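Local atomic coordinates of uncharacterized protein AF_0941 (Archaeoglobus fulgidus, PDB entry 1YOZ), a protein that is of unknown function, belongs to the AF0941-like family and folds as an all-helical chain that pairs with a second copy of itself. Residues 22-27 / 89-94; 30-35 / 95-100; 7-12 / 37-42; 70-75 / 104-109. All blocks are in the same frame, centred on the assembly; numbering follows the deposited sequence.

Contact 1 (22-27 / 89-94); sequences SVEEAD and KGFKIE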
loop_
_atom_site.group_PDB
_atom_site.type_symbol
_atom_site.label_atom_id
_atom_site.label_comp_id
_atom_site.label_asym_id
_atom_site.label_seq_id
_atom_site.Cartn_x
_atom_site.Cartn_y
_atom_site.Cartn_z
ATOM N N SER B 22 11.965 10.451 -15.142
ATOM C CA SER B 22 13.298 10.016 -15.507
ATOM C C SER B 22 13.942 9.174 -14.400
ATOM O O SER B 22 13.639 9.360 -13.226
ATOM C CB SER B 22 14.161 11.239 -15.796
ATOM O OG SER B 22 15.472 10.838 -16.113
ATOM N N VAL B 23 14.824 8.246 -14.784
ATOM C CA VAL B 23 15.634 7.487 -13.826
ATOM C C VAL B 23 16.651 8.422 -13.128
ATOM O O VAL B 23 17.087 8.140 -12.006
ATOM C CB VAL B 23 16.318 6.248 -14.494
ATOM C CG1 VAL B 23 17.506 6.665 -15.322
ATOM C CG2 VAL B 23 16.754 5.267 -13.460
ATOM N N GLU B 24 16.975 9.538 -13.782
ATOM C CA GLU B 24 17.746 10.642 -13.197
ATOM C C GLU B 24 17.212 11.023 -11.802
ATOM O O GLU B 24 17.947 11.580 -10.974
ATOM C CB GLU B 24 17.619 11.874 -14.102
ATOM C CG GLU B 24 18.935 12.565 -14.553
ATOM C CD GLU B 24 18.708 13.668 -15.646
ATOM O OE1 GLU B 24 19.381 13.601 -16.711
ATOM O OE2 GLU B 24 17.869 14.600 -15.442
ATOM N N GLU B 25 15.936 10.731 -11.556
ATOM C CA GLU B 25 15.253 11.172 -10.325
ATOM C C GLU B 25 15.380 10.190 -9.155
ATOM O O GLU B 25 15.067 10.541 -8.014
ATOM C CB GLU B 25 13.784 11.516 -10.614
ATOM C CG GLU B 25 13.676 12.787 -11.469
ATOM C CD GLU B 25 12.277 13.416 -11.518
ATOM O OE1 GLU B 25 11.405 13.120 -10.665
ATOM O OE2 GLU B 25 12.065 14.242 -12.432
ATOM N N ALA B 26 15.841 8.978 -9.454
ATOM C CA ALA B 26 16.052 7.961 -8.451
ATOM C C ALA B 26 17.089 8.408 -7.405
ATOM O O ALA B 26 16.867 8.251 -6.190
ATOM C CB ALA B 26 16.459 6.617 -9.097
ATOM N N ASP B 27 18.193 8.972 -7.869
ATOM C CA ASP B 27 19.251 9.451 -6.993
ATOM C C ASP B 27 18.727 10.412 -5.889
ATOM O O ASP B 27 19.069 10.285 -4.703
ATOM C CB ASP B 27 20.332 10.121 -7.857
ATOM C CG ASP B 27 21.633 10.312 -7.126
ATOM O OD1 ASP B 27 22.154 9.337 -6.555
ATOM O OD2 ASP B 27 22.147 11.453 -7.124
ATOM N N LYS B 89 18.886 -0.009 -15.942
ATOM C CA LYS B 89 18.691 1.110 -16.859
ATOM C C LYS B 89 19.938 1.959 -17.137
ATOM O O LYS B 89 19.929 2.767 -18.063
ATOM C CB LYS B 89 17.465 1.955 -16.445
ATOM C CG LYS B 89 16.186 1.088 -16.338
ATOM C CD LYS B 89 15.069 1.605 -17.210
ATOM C CE LYS B 89 14.191 0.471 -17.690
ATOM N NZ LYS B 89 14.759 -0.281 -18.839
ATOM N N GLY B 90 21.009 1.765 -16.372
ATOM C CA GLY B 90 22.301 2.442 -16.668
ATOM C C GLY B 90 22.710 3.647 -15.831
ATOM O O GLY B 90 23.648 4.373 -16.196
ATOM N N PHE B 91 22.005 3.865 -14.718
ATOM C CA PHE B 91 22.228 4.994 -13.799
ATOM C C PHE B 91 22.420 4.395 -12.406
ATOM O O PHE B 91 21.613 4.635 -11.497
ATOM C CB PHE B 91 20.991 5.906 -13.774
ATOM C CG PHE B 91 21.220 7.264 -13.117
ATOM C CD1 PHE B 91 21.094 8.437 -13.862
ATOM C CD2 PHE B 91 21.536 7.373 -11.754
ATOM C CE1 PHE B 91 21.285 9.690 -13.268
ATOM C CE2 PHE B 91 21.740 8.611 -11.152
ATOM C CZ PHE B 91 21.611 9.771 -11.904
ATOM N N LYS B 92 23.469 3.588 -12.246
ATOM C CA LYS B 92 23.736 2.941 -10.964
ATOM C C LYS B 92 23.806 3.959 -9.820
ATOM O O LYS B 92 24.395 5.021 -9.952
ATOM C CB LYS B 92 25.006 2.089 -11.058
ATOM C CG LYS B 92 25.373 1.292 -9.809
ATOM C CD LYS B 92 26.634 0.480 -10.104
ATOM C CE LYS B 92 26.908 -0.507 -8.979
ATOM N NZ LYS B 92 27.553 0.210 -7.850
ATOM N N ILE B 93 23.191 3.615 -8.695
ATOM C CA ILE B 93 23.093 4.524 -7.555
ATOM C C ILE B 93 24.056 4.115 -6.449
ATOM O O ILE B 93 24.151 2.940 -6.111
ATOM C CB ILE B 93 21.640 4.545 -6.970
ATOM C CG1 ILE B 93 20.599 4.713 -8.077
ATOM C CG2 ILE B 93 21.507 5.605 -5.844
ATOM C CD1 ILE B 93 20.517 6.086 -8.665
ATOM N N GLU B 94 24.763 5.089 -5.889
ATOM C CA GLU B 94 25.786 4.807 -4.874
ATOM C C GLU B 94 25.263 5.379 -3.573
ATOM O O GLU B 94 25.919 6.220 -2.949
ATOM C CB GLU B 94 27.166 5.432 -5.218
ATOM C CG GLU B 94 27.747 5.012 -6.590
ATOM C CD GLU B 94 28.014 3.519 -6.674
ATOM O OE1 GLU B 94 28.410 2.924 -5.651
ATOM O OE2 GLU B 94 27.827 2.934 -7.760
#
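Phe91 reaches across to the backbone around Val23 and Glu24, its ring lying with the carbonyl O of Val23 over one face. CG stands anti to the backbone N (chi1 -167°), on the side of the 22-27 segment. Two ring atoms meet different residues. CE1 approaches Glu24 CA at 3.7 Å and the aliphatic Glu24 CG at 3.9 Å, while CE2 on the other branch meets Asp27 CB, also at 3.9 Å. The aliphatic CG of Glu24 does the packing; its carboxylate plane is turned 55° from the ring. At the root of the ring, Val23 and Phe91 slide past each other in opposite directions, with Val23 CG1 3.9 Å from Phe91 CB. With an alanine in place of Phe91 the CB contact to Val23 would remain, but the ring's contacts to Glu24 CA and Asp27 CB would go, which would probably open a gap beside them.

Ile93 supplies the second apolar group. Its CD1 tucks against Ala26 and Asp27, 3.8 Å from Asp27 N and 4.1 Å from Ala26 CB. Asp27 OD1 lies over Ile93 CG2 and forms a salt bridge with Lys95, just beyond the segment. No hydrogen bond crosses between the segments. The loop 89-94 leaves helix 75-88 through a Schellman motif at Gly90, whose positive phi suits glycine. Behind the contact lies that same helix, where Ala86 is touched by Val23, Ala26 and Ile93, so the short helix 26-29 is wedged between helix 75-88 and the loop that follows it.

Contact 2 (30-35 / 95-100); sequences LDQKNI and KKLDPE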
loop_
_atom_site.group_PDB
_atom_site.type_symbol
_atom_site.label_atom_id
_atom_site.label_comp_id
_atom_site.label_asym_id
_atom_site.label_seq_id
_atom_site.Cartn_x
_atom_site.Cartn_y
_atom_site.Cartn_z
ATOM N N LEU B 30 16.357 8.500 -3.371
ATOM C CA LEU B 30 17.012 7.492 -2.537
ATOM C C LEU B 30 18.062 8.033 -1.586
ATOM O O LEU B 30 18.834 7.256 -0.987
ATOM C CB LEU B 30 17.626 6.427 -3.415
ATOM C CG LEU B 30 16.639 5.642 -4.266
ATOM C CD1 LEU B 30 17.398 4.718 -5.241
ATOM C CD2 LEU B 30 15.658 4.886 -3.446
ATOM N N ASP B 31 18.099 9.356 -1.468
ATOM C CA ASP B 31 18.811 10.042 -0.401
ATOM C C ASP B 31 18.024 9.869 0.894
ATOM O O ASP B 31 16.917 10.359 0.996
ATOM C CB ASP B 31 18.979 11.524 -0.731
ATOM C CG ASP B 31 19.745 12.264 0.345
ATOM O OD1 ASP B 31 20.968 12.450 0.225
ATOM O OD2 ASP B 31 19.128 12.637 1.349
ATOM N N GLN B 32 18.591 9.131 1.865
ATOM C CA GLN B 32 17.862 8.807 3.104
ATOM C C GLN B 32 17.404 10.008 3.910
ATOM O O GLN B 32 16.363 9.946 4.575
ATOM C CB GLN B 32 18.600 7.794 3.997
ATOM C CG GLN B 32 19.986 8.220 4.504
ATOM C CD GLN B 32 20.538 7.242 5.552
ATOM O OE1 GLN B 32 20.179 6.034 5.593
ATOM N NE2 GLN B 32 21.419 7.756 6.407
ATOM N N LYS B 33 18.145 11.104 3.846
ATOM C CA LYS B 33 17.635 12.344 4.423
ATOM C C LYS B 33 16.357 12.791 3.738
ATOM O O LYS B 33 15.397 13.206 4.401
ATOM C CB LYS B 33 18.680 13.484 4.371
ATOM C CG LYS B 33 18.322 14.724 5.233
ATOM C CD LYS B 33 18.251 14.412 6.776
ATOM C CE LYS B 33 16.816 14.124 7.310
ATOM N NZ LYS B 33 16.845 13.526 8.728
ATOM N N ASN B 34 16.321 12.738 2.402
ATOM C CA ASN B 34 15.089 13.187 1.690
ATOM C C ASN B 34 13.914 12.236 2.024
ATOM O O ASN B 34 12.756 12.633 2.102
ATOM C CB ASN B 34 15.299 13.178 0.157
ATOM C CG ASN B 34 16.253 14.280 -0.331
ATOM O OD1 ASN B 34 16.559 15.215 0.403
ATOM N ND2 ASN B 34 16.729 14.152 -1.580
ATOM N N ILE B 35 14.246 10.959 2.153
ATOM C CA ILE B 35 13.251 9.923 2.495
ATOM C C ILE B 35 12.598 10.276 3.827
ATOM O O ILE B 35 11.381 10.459 3.905
ATOM C CB ILE B 35 13.884 8.499 2.497
ATOM C CG1 ILE B 35 14.377 8.148 1.094
ATOM C CG2 ILE B 35 12.879 7.423 2.958
ATOM C CD1 ILE B 35 14.897 6.712 0.958
ATOM N N LYS B 95 24.057 4.938 -3.207
ATOM C CA LYS B 95 23.386 5.325 -1.951
ATOM C C LYS B 95 22.901 4.037 -1.285
ATOM O O LYS B 95 22.634 3.032 -1.969
ATOM C CB LYS B 95 22.164 6.196 -2.230
ATOM C CG LYS B 95 22.429 7.531 -2.922
ATOM C CD LYS B 95 21.578 8.563 -2.270
ATOM C CE LYS B 95 21.528 9.882 -2.995
ATOM N NZ LYS B 95 22.761 10.238 -3.746
ATOM N N LYS B 96 22.786 4.080 0.039
ATOM C CA LYS B 96 22.181 3.001 0.840
ATOM C C LYS B 96 21.308 3.570 1.979
ATOM O O LYS B 96 21.349 4.762 2.283
ATOM C CB LYS B 96 23.251 2.045 1.378
ATOM C CG LYS B 96 24.522 2.752 1.789
ATOM C CD LYS B 96 25.601 1.800 2.337
ATOM C CE LYS B 96 25.240 1.320 3.785
ATOM N NZ LYS B 96 24.792 2.421 4.760
ATOM N N LEU B 97 20.496 2.700 2.585
ATOM C CA LEU B 97 19.507 3.137 3.572
ATOM C C LEU B 97 19.874 2.500 4.907
ATOM O O LEU B 97 19.836 1.282 5.032
ATOM C CB LEU B 97 18.111 2.675 3.144
ATOM C CG LEU B 97 16.845 2.944 3.977
ATOM C CD1 LEU B 97 16.593 4.425 4.283
ATOM C CD2 LEU B 97 15.645 2.315 3.282
ATOM N N ASP B 98 20.250 3.316 5.881
ATOM C CA ASP B 98 20.596 2.805 7.221
ATOM C C ASP B 98 19.388 2.137 7.924
ATOM O O ASP B 98 18.328 2.745 8.027
ATOM C CB ASP B 98 21.097 3.958 8.099
ATOM C CG ASP B 98 22.440 4.477 7.664
ATOM O OD1 ASP B 98 23.157 3.715 6.968
ATOM O OD2 ASP B 98 22.792 5.635 8.030
ATOM N N PRO B 99 19.538 0.872 8.381
ATOM C CA PRO B 99 18.531 0.283 9.272
ATOM C C PRO B 99 18.072 1.205 10.394
ATOM O O PRO B 99 16.873 1.238 10.724
ATOM C CB PRO B 99 19.238 -0.954 9.842
ATOM C CG PRO B 99 20.147 -1.416 8.658
ATOM C CD PRO B 99 20.609 -0.085 8.027
ATOM N N GLU B 100 19.007 1.961 10.968
ATOM C CA GLU B 100 18.656 2.912 12.023
ATOM C C GLU B 100 17.706 3.980 11.494
ATOM O O GLU B 100 16.873 4.486 12.233
ATOM C CB GLU B 100 19.906 3.570 12.632
ATOM C CG GLU B 100 20.983 2.605 13.110
ATOM C CD GLU B 100 21.664 1.799 11.975
ATOM O OE1 GLU B 100 21.939 2.375 10.885
ATOM O OE2 GLU B 100 21.914 0.578 12.182
HETATM O O HOH W 1 20.739 7.119 1.220
#
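The Gln32 side chain lies across the start of helix 99-113, its amide meeting both the backbone and the carboxylate of Asp98. The two groups cross obliquely, with amide and carboxylate planes 83° apart. In this all-helical fold the contact joins the N-terminal ends of helices 32-51 and 99-113: Asp31 is the N-cap of helix 32-51, accepting from Asn34 N, and Asp98 holds the N-cap position of helix 99-113 without making a capping bond. Gln32 CG sits between the backbone N and the carbonyl carbon (chi1 61°), and the extended chain beyond it carries the amide over to Asp98. Asp98 N donates to Gln32 OE1 over 2.7 Å, in a nearly straight bond, and Gln32 NE2 donates back to Asp98 OD2 at 3.0 Å, arriving from above the carboxylate plane. The other oxygen, Asp98 OD1, forms a salt bridge with Lys96 NZ. An alanine at Gln32 would probably leave Asp98 N without this acceptor and set the Asp98 carboxylate freer to turn.

Beside this pair, Leu97 CD1 packs 3.9 Å from Gln32 CB and lies more loosely, 4.4 Å, from Ile35 CD1. Lys95 runs its aliphatic chain over the Leu30-Asp31 link, CD 3.3 Å from Leu30 O, while its NZ forms a salt bridge with Asp27. A single water ties the two backbones, donating to Leu30 O and to Lys96 O (2.7 Å) and accepting from Gln32 N.

Contact 3 (7-12 / 37-42); sequences NSFLDR and EMFRSD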
loop_
_atom_site.group_PDB
_atom_site.type_symbol
_atom_site.label_atom_id
_atom_site.label_comp_id
_atom_site.label_asym_id
_atom_site.label_seq_id
_atom_site.Cartn_x
_atom_site.Cartn_y
_atom_site.Cartn_z
ATOM N N ASN B 7 1.323 8.213 0.526
ATOM C CA ASN B 7 2.673 7.718 0.658
ATOM C C ASN B 7 3.434 8.194 -0.567
ATOM O O ASN B 7 3.323 7.605 -1.657
ATOM C CB ASN B 7 2.693 6.161 0.739
ATOM C CG ASN B 7 4.062 5.609 0.997
ATOM O OD1 ASN B 7 5.064 6.268 0.742
ATOM N ND2 ASN B 7 4.125 4.342 1.424
ATOM N N SER B 8 4.159 9.299 -0.368
ATOM C CA SER B 8 4.884 9.998 -1.411
ATOM C C SER B 8 6.041 9.173 -1.919
ATOM O O SER B 8 6.284 9.165 -3.117
ATOM C CB SER B 8 5.380 11.341 -0.866
ATOM O OG SER B 8 4.236 12.190 -0.656
ATOM N N PHE B 9 6.710 8.445 -1.025
ATOM C CA PHE B 9 7.848 7.635 -1.473
ATOM C C PHE B 9 7.383 6.544 -2.421
ATOM O O PHE B 9 7.962 6.346 -3.535
ATOM C CB PHE B 9 8.636 7.023 -0.315
ATOM C CG PHE B 9 9.824 6.232 -0.757
ATOM C CD1 PHE B 9 11.052 6.861 -0.981
ATOM C CD2 PHE B 9 9.724 4.854 -0.969
ATOM C CE1 PHE B 9 12.158 6.136 -1.427
ATOM C CE2 PHE B 9 10.814 4.120 -1.433
ATOM C CZ PHE B 9 12.034 4.752 -1.649
ATOM N N LEU B 10 6.339 5.845 -1.995
ATOM C CA LEU B 10 5.746 4.774 -2.812
ATOM C C LEU B 10 5.317 5.274 -4.186
ATOM O O LEU B 10 5.652 4.679 -5.202
ATOM C CB LEU B 10 4.595 4.087 -2.057
ATOM C CG LEU B 10 3.866 2.983 -2.835
ATOM C CD1 LEU B 10 4.710 1.755 -3.041
ATOM C CD2 LEU B 10 2.606 2.690 -2.091
ATOM N N ASP B 11 4.646 6.420 -4.245
ATOM C CA ASP B 11 4.211 6.929 -5.538
ATOM C C ASP B 11 5.388 7.356 -6.416
ATOM O O ASP B 11 5.393 7.078 -7.615
ATOM C CB ASP B 11 3.243 8.111 -5.392
ATOM C CG ASP B 11 1.867 7.707 -4.873
ATOM O OD1 ASP B 11 1.305 6.625 -5.205
ATOM O OD2 ASP B 11 1.327 8.504 -4.118
ATOM N N ARG B 12 6.339 8.106 -5.852
ATOM C CA ARG B 12 7.503 8.537 -6.661
ATOM C C ARG B 12 8.285 7.339 -7.167
ATOM O O ARG B 12 8.703 7.316 -8.311
ATOM C CB ARG B 12 8.458 9.438 -5.878
ATOM C CG ARG B 12 8.034 10.898 -5.862
ATOM C CD ARG B 12 8.618 11.667 -4.681
ATOM N NE ARG B 12 7.541 12.438 -4.086
ATOM C CZ ARG B 12 7.271 13.719 -4.314
ATOM N NH1 ARG B 12 8.039 14.456 -5.124
ATOM N NH2 ARG B 12 6.221 14.266 -3.699
ATOM N N GLU B 37 12.489 13.160 5.395
ATOM C CA GLU B 37 11.665 14.374 5.240
ATOM C C GLU B 37 10.351 14.158 4.480
ATOM O O GLU B 37 9.320 14.740 4.828
ATOM C CB GLU B 37 12.500 15.552 4.666
ATOM C CG GLU B 37 11.709 16.847 4.532
ATOM C CD GLU B 37 12.492 17.917 3.735
ATOM O OE1 GLU B 37 13.747 17.985 3.919
ATOM O OE2 GLU B 37 11.858 18.672 2.930
ATOM N N MET B 38 10.360 13.263 3.481
ATOM C CA MET B 38 9.173 12.900 2.709
ATOM C C MET B 38 8.104 12.273 3.593
ATOM O O MET B 38 6.968 12.667 3.530
ATOM C CB MET B 38 9.547 11.863 1.615
ATOM C CG MET B 38 8.967 12.123 0.245
ATOM S SD MET B 38 9.479 10.920 -0.968
ATOM C CE MET B 38 11.186 11.127 -0.936
ATOM N N PHE B 39 8.471 11.270 4.409
ATOM C CA PHE B 39 7.506 10.716 5.366
ATOM C C PHE B 39 7.066 11.736 6.408
ATOM O O PHE B 39 5.906 11.720 6.806
ATOM C CB PHE B 39 8.022 9.423 6.037
ATOM C CG PHE B 39 8.055 8.248 5.100
ATOM C CD1 PHE B 39 6.906 7.474 4.898
ATOM C CD2 PHE B 39 9.202 7.934 4.416
ATOM C CE1 PHE B 39 6.921 6.380 4.034
ATOM C CE2 PHE B 39 9.240 6.823 3.537
ATOM C CZ PHE B 39 8.096 6.073 3.341
ATOM N N ARG B 40 7.983 12.592 6.886
ATOM C CA ARG B 40 7.532 13.695 7.785
ATOM C C ARG B 40 6.483 14.567 7.084
ATOM O O ARG B 40 5.452 14.904 7.697
ATOM C CB ARG B 40 8.674 14.630 8.246
ATOM C CG ARG B 40 9.658 14.061 9.214
ATOM C CD ARG B 40 10.709 15.143 9.606
ATOM N NE ARG B 40 11.900 14.478 10.138
ATOM C CZ ARG B 40 13.073 14.370 9.516
ATOM N NH1 ARG B 40 13.265 14.898 8.313
ATOM N NH2 ARG B 40 14.078 13.751 10.121
ATOM N N SER B 41 6.743 14.960 5.821
ATOM C CA SER B 41 5.766 15.780 5.122
ATOM C C SER B 41 4.446 15.080 4.897
ATOM O O SER B 41 3.404 15.726 4.921
ATOM C CB SER B 41 6.263 16.340 3.779
ATOM O OG SER B 41 7.016 15.385 3.072
ATOM N N ASP B 42 4.496 13.761 4.632
ATOM C CA ASP B 42 3.291 12.955 4.513
ATOM C C ASP B 42 2.468 12.955 5.784
ATOM O O ASP B 42 1.245 13.129 5.722
ATOM C CB ASP B 42 3.645 11.498 4.159
ATOM C CG ASP B 42 3.970 11.315 2.682
ATOM O OD1 ASP B 42 3.850 12.298 1.874
ATOM O OD2 ASP B 42 4.335 10.172 2.329
HETATM O O HOH W 2 6.870 9.050 1.748
#
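Met38 buries the most surface here, lying across the first turn of helix 8-18. Its SD sits 3.7 Å from Phe9 CA, its CG lies against Ser8 CB at 3.8 Å, and its CE comes to the edge of the Phe9 ring, near the ring plane. Arg12 CD covers SD from further along the helix, and the buried Arg12 NE has no polar partner. Phe9 CB approaches Phe39 CZ at 3.8 Å. Over the centre of the Phe39 ring lies a water that accepts from Phe9 N and donates to Asp42 OD2.

Asp42 grips the start of helix 8-18 by both oxygens: OD2 accepts from Ser8 N at 2.8 Å in a nearly straight bond, and OD1 takes the Ser8 hydroxyl through its syn lone pair at 2.6 Å. Asn7 OD1 caps the same helix by accepting from Leu10 N, while its ND2 is hydrogen-bonded to Tyr5 OH. The axes of 8-12 and 37-42 approach to 10.1 Å, with 118° between their N-to-C directions. Helix 26-29, through Leu29, touches Phe9, Arg12 and Met38, whereas Tyr70 of helix 57-73 packs on Phe9, Val71 on Phe39, and Leu75 of helix 75-88 on both.

Contact 4 (70-75 / 104-109); sequences YVVSQL and EIALYI
Val71 sits astride Ile105, both of its methyls, CG1 and CG2, lying 3.7 Å from Ile105 CG2. The two side chains cross at about a right angle. Val71 CG1 stands anti to the backbone N (chi1 165°), which also brings it to 3.7 Å from Ala106 N, while CG2 turns to Ile109 CD1 at 3.8 Å. One valine therefore touches three residues spread over a full turn of the opposing helix, and this half of the contact is buried. Further along the same side, Leu75 is looser: its CD2 meets Ile105 CD1 at 4.0 Å, again crossing at about a right angle.

This is apolar helix-to-helix packing within the all-helical fold, joining the C-terminal end of helix 57-73 and the first turn of helix 75-88 to the middle of helix 99-113. The small Ala106 side chain is consistent with the close approach of the backbones, Val71 CA and Ala106 CA lying 5.9 Å apart. Around the buried half, Phe39 of helix 32-51 touches Val71 and Phe36 touches Ile105.

The solvent side rests on fewer atoms. There Val72, an exposed residue, brings CG1 to 3.5 Å from Ala106 CB, tighter than usual van der Waals contact, yet this is its one close approach to 104-109. Where helix 57-73 gives way to helix 75-88, Tyr70 O accepts from both Gln74 N and Leu75 N.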
loop_
_atom_site.group_PDB
_atom_site.type_symbol
_atom_site.label_atom_id
_atom_site.label_comp_id
_atom_site.label_asym_id
_atom_site.label_seq_id
_atom_site.Cartn_x
_atom_site.Cartn_y
_atom_site.Cartn_z
ATOM N N TYR B 70 4.304 0.147 6.151
ATOM C CA TYR B 70 5.114 0.290 4.936
ATOM C C TYR B 70 6.535 0.554 5.321
ATOM O O TYR B 70 7.455 -0.040 4.746
ATOM C CB TYR B 70 4.646 1.474 4.048
ATOM C CG TYR B 70 5.492 1.640 2.799
ATOM C CD1 TYR B 70 5.177 0.956 1.614
ATOM C CD2 TYR B 70 6.602 2.487 2.780
ATOM C CE1 TYR B 70 5.946 1.117 0.460
ATOM C CE2 TYR B 70 7.382 2.621 1.611
ATOM C CZ TYR B 70 7.038 1.938 0.469
ATOM O OH TYR B 70 7.801 2.026 -0.668
ATOM N N VAL B 71 6.752 1.460 6.273
ATOM C CA VAL B 71 8.143 1.815 6.590
ATOM C C VAL B 71 8.857 0.589 7.223
ATOM O O VAL B 71 9.954 0.201 6.800
ATOM C CB VAL B 71 8.218 3.050 7.463
ATOM C CG1 VAL B 71 9.616 3.235 8.106
ATOM C CG2 VAL B 71 7.876 4.270 6.584
ATOM N N VAL B 72 8.235 -0.009 8.219
ATOM C CA VAL B 72 8.927 -1.128 8.869
ATOM C C VAL B 72 9.198 -2.341 7.969
ATOM O O VAL B 72 10.206 -3.026 8.182
ATOM C CB VAL B 72 8.291 -1.550 10.204
ATOM C CG1 VAL B 72 8.003 -0.344 11.099
ATOM C CG2 VAL B 72 7.043 -2.341 9.961
ATOM N N SER B 73 8.337 -2.599 6.973
ATOM C CA SER B 73 8.283 -3.883 6.245
ATOM C C SER B 73 8.484 -3.815 4.731
ATOM O O SER B 73 8.754 -4.849 4.132
ATOM C CB SER B 73 6.939 -4.584 6.469
ATOM O OG SER B 73 6.711 -4.912 7.834
ATOM N N GLN B 74 8.310 -2.652 4.091
ATOM C CA GLN B 74 8.432 -2.566 2.640
ATOM C C GLN B 74 9.452 -1.547 2.182
ATOM O O GLN B 74 9.952 -1.647 1.068
ATOM C CB GLN B 74 7.096 -2.187 1.976
ATOM C CG GLN B 74 6.031 -3.265 1.933
ATOM C CD GLN B 74 6.472 -4.483 1.122
ATOM O OE1 GLN B 74 6.836 -4.376 -0.063
ATOM N NE2 GLN B 74 6.436 -5.650 1.759
ATOM N N LEU B 75 9.703 -0.512 2.981
ATOM C CA LEU B 75 10.597 0.568 2.511
ATOM C C LEU B 75 12.002 0.063 2.085
ATOM O O LEU B 75 12.489 0.436 1.013
ATOM C CB LEU B 75 10.653 1.726 3.527
ATOM C CG LEU B 75 11.695 2.840 3.329
ATOM C CD1 LEU B 75 11.357 3.697 2.108
ATOM C CD2 LEU B 75 11.796 3.728 4.584
ATOM N N GLU B 104 13.997 5.005 12.804
ATOM C CA GLU B 104 13.629 6.349 13.277
ATOM C C GLU B 104 12.401 6.907 12.551
ATOM O O GLU B 104 11.659 7.665 13.135
ATOM C CB GLU B 104 14.767 7.349 13.119
ATOM C CG GLU B 104 15.891 7.211 14.143
ATOM C CD GLU B 104 17.248 7.603 13.563
ATOM O OE1 GLU B 104 17.294 8.475 12.651
ATOM O OE2 GLU B 104 18.274 7.036 14.030
ATOM N N ILE B 105 12.234 6.571 11.271
ATOM C CA ILE B 105 11.020 7.007 10.498
ATOM C C ILE B 105 9.770 6.343 11.107
ATOM O O ILE B 105 8.787 7.007 11.410
ATOM C CB ILE B 105 11.165 6.651 8.998
ATOM C CG1 ILE B 105 12.294 7.463 8.325
ATOM C CG2 ILE B 105 9.898 6.944 8.242
ATOM C CD1 ILE B 105 12.741 6.870 6.956
ATOM N N ALA B 106 9.834 5.023 11.332
ATOM C CA ALA B 106 8.688 4.272 11.929
ATOM C C ALA B 106 8.321 4.885 13.246
ATOM O O ALA B 106 7.142 5.129 13.556
ATOM C CB ALA B 106 9.043 2.814 12.145
ATOM N N LEU B 107 9.358 5.098 14.054
ATOM C CA LEU B 107 9.192 5.656 15.376
ATOM C C LEU B 107 8.601 7.067 15.296
ATOM O O LEU B 107 7.741 7.430 16.097
ATOM C CB LEU B 107 10.543 5.627 16.133
ATOM C CG LEU B 107 10.910 4.301 16.841
ATOM C CD1 LEU B 107 12.344 4.390 17.459
ATOM C CD2 LEU B 107 9.880 3.888 17.886
ATOM N N TYR B 108 9.071 7.870 14.348
ATOM C CA TYR B 108 8.468 9.208 14.104
ATOM C C TYR B 108 6.965 9.132 13.765
ATOM O O TYR B 108 6.152 9.933 14.244
ATOM C CB TYR B 108 9.226 9.970 12.981
ATOM C CG TYR B 108 8.674 11.350 12.701
ATOM C CD1 TYR B 108 9.284 12.491 13.244
ATOM C CD2 TYR B 108 7.536 11.525 11.910
ATOM C CE1 TYR B 108 8.770 13.751 13.015
ATOM C CE2 TYR B 108 7.017 12.782 11.656
ATOM C CZ TYR B 108 7.642 13.911 12.203
ATOM O OH TYR B 108 7.104 15.186 11.963
ATOM N N ILE B 109 6.589 8.189 12.916
ATOM C CA ILE B 109 5.153 8.026 12.532
ATOM C C ILE B 109 4.364 7.600 13.772
ATOM O O ILE B 109 3.229 8.064 14.058
ATOM C CB ILE B 109 4.981 6.963 11.373
ATOM C CG1 ILE B 109 5.579 7.488 10.042
ATOM C CG2 ILE B 109 3.519 6.558 11.225
ATOM C CD1 ILE B 109 5.894 6.436 8.993
#

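In the fold
From the N terminus, contact 3 closes the first loop, bringing the start of helix 8-18 onto helix 32-51. Inside that loop lie residues 22-27 and 30-35, whose partners come later, so contacts 1 and 2 each cross contact 3. They also cross each other, joining helix 26-29 and the start of helix 32-51 to the connection between helices 75-88 and 99-113. Contact 4 opens after contact 3 has closed, and contacts 1 and 2 cross it too, leaving no loop enclosed by another. Contacts 2, 3 and 4 meet at Phe9, Ile35, Leu75 and Ile105, whereas contact 1 joins them through the Asp27-Lys95 salt bridge to contact 2 and lies about 24 Å, centre to centre, from contact 4.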